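Local coordinates for amino acid ABC transporter, periplasmic amino acid-binding protein (Brucella ovis, PDB 4Z9N) that binds glutathione in the periplasm and probably delivers it to the membrane components of an ABC importer, at the interface of chains A and B. Sequence-based numbering; all coordinates share one arbitrary frame. Chains: chain A/B, Amino acid ABC transporter, periplasmic amino acid-binding protein.

The interface of chains A and B. Residues chain A 230, 271, 326-328; chain B 92-93.
The backbone N-H of B:Ile93, first residue of helix 93-97, donates to the carbonyl O of A:Pro326 (N to O 3.2 Å, 145° at the hydrogen) in the extended C-terminal tail of chain A. This bond gives an N-H at the helix start a partner from the other subunit. The B:Ile93 side chain then enters a groove between helix 222-240, helix 271-274 and the tail. It packs over one face of the A:Trp230 indole, CB above the six-membered ring and CG1 above the five-membered ring, each 3.5 Å from its centroid, while CD1 reaches on to CG of the indole (3.5 Å). With CG1 trans to the backbone N (chi1 -172°), the longer branch runs along the indole and leaves methyl CG2 to turn the other way, toward CG2 of A:Ile271 (3.7 Å) and CA of A:Val327. The aliphatic side chain is thus held between an aromatic face and the tail backbone. Beside it, B:Thr92 lies alongside A:Arg328, methyl CG2 against CG in the aliphatic stem of the arginine (3.8 Å). The threonine hydroxyl OG1 makes a weak hydrogen bond to the terminal carboxylate O of A:Arg328, and water 1, 2.7 Å from OG1, links it to the other carboxylate oxygen, OXT. Repeated with the chains exchanged across the two-fold axis, this contact docks each C-terminal tail on the neighbouring subunit and may stabilise a dimer, although the crystal assembly alone does not establish one in the periplasm.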
# COMPACT_ATOMS: atom_id res chain seq x y z
N TRP A 230 -0.96 1.87 11.55
CA TRP A 230 -1.97 0.94 12.04
C TRP A 230 -3.26 1.63 12.48
O TRP A 230 -4.29 0.99 12.52
CB TRP A 230 -1.35 0.03 13.14
CG TRP A 230 -0.52 -0.97 12.38
CD1 TRP A 230 0.84 -0.97 12.21
CD2 TRP A 230 -1.03 -2.04 11.56
NE1 TRP A 230 1.21 -2.00 11.35
CE2 TRP A 230 0.08 -2.68 10.96
CE3 TRP A 230 -2.31 -2.53 11.30
CZ2 TRP A 230 -0.06 -3.79 10.11
CZ3 TRP A 230 -2.45 -3.64 10.46
CH2 TRP A 230 -1.33 -4.25 9.87
N ILE A 271 -1.53 -7.27 20.95
CA ILE A 271 -1.42 -6.49 19.72
C ILE A 271 -1.29 -5.02 20.02
O ILE A 271 -0.35 -4.37 19.58
CB ILE A 271 -2.61 -6.75 18.78
CG1 ILE A 271 -2.49 -8.16 18.21
CG2 ILE A 271 -2.67 -5.69 17.68
CD1 ILE A 271 -3.62 -8.51 17.29
N PRO A 326 -3.93 -7.06 7.61
CA PRO A 326 -4.58 -7.76 8.72
C PRO A 326 -3.99 -7.47 10.10
O PRO A 326 -2.77 -7.43 10.29
CB PRO A 326 -4.39 -9.26 8.37
CG PRO A 326 -3.24 -9.28 7.42
CD PRO A 326 -3.39 -8.00 6.61
N VAL A 327 -4.89 -7.31 11.06
CA VAL A 327 -4.53 -7.14 12.46
C VAL A 327 -4.48 -8.55 13.05
O VAL A 327 -5.47 -9.05 13.58
CB VAL A 327 -5.52 -6.21 13.15
CG1 VAL A 327 -5.18 -6.04 14.61
CG2 VAL A 327 -5.47 -4.86 12.43
N ARG A 328 -3.30 -9.15 12.93
CA ARG A 328 -3.05 -10.58 13.08
C ARG A 328 -1.65 -10.77 13.66
O ARG A 328 -0.87 -9.79 13.65
CB ARG A 328 -3.17 -11.29 11.71
CG ARG A 328 -2.53 -12.69 11.57
CD ARG A 328 -3.50 -13.82 11.91
NE ARG A 328 -3.67 -14.00 13.35
CZ ARG A 328 -4.59 -14.78 13.91
NH1 ARG A 328 -4.67 -14.85 15.24
NH2 ARG A 328 -5.45 -15.47 13.16
OXT ARG A 328 -1.28 -11.86 14.13
N THR B 92 1.56 -8.54 8.70
CA THR B 92 0.56 -8.44 9.77
C THR B 92 1.03 -7.42 10.78
O THR B 92 2.22 -7.11 10.83
CB THR B 92 0.36 -9.77 10.52
OG1 THR B 92 1.52 -10.03 11.32
CG2 THR B 92 0.16 -10.92 9.52
N ILE B 93 0.12 -6.93 11.62
CA ILE B 93 0.56 -5.92 12.58
C ILE B 93 1.64 -6.46 13.54
O ILE B 93 2.59 -5.75 13.85
CB ILE B 93 -0.63 -5.32 13.35
CG1 ILE B 93 -0.16 -4.13 14.20
CG2 ILE B 93 -1.33 -6.35 14.26
CD1 ILE B 93 -1.32 -3.35 14.82
O HOH W 1 1.17 -12.40 12.61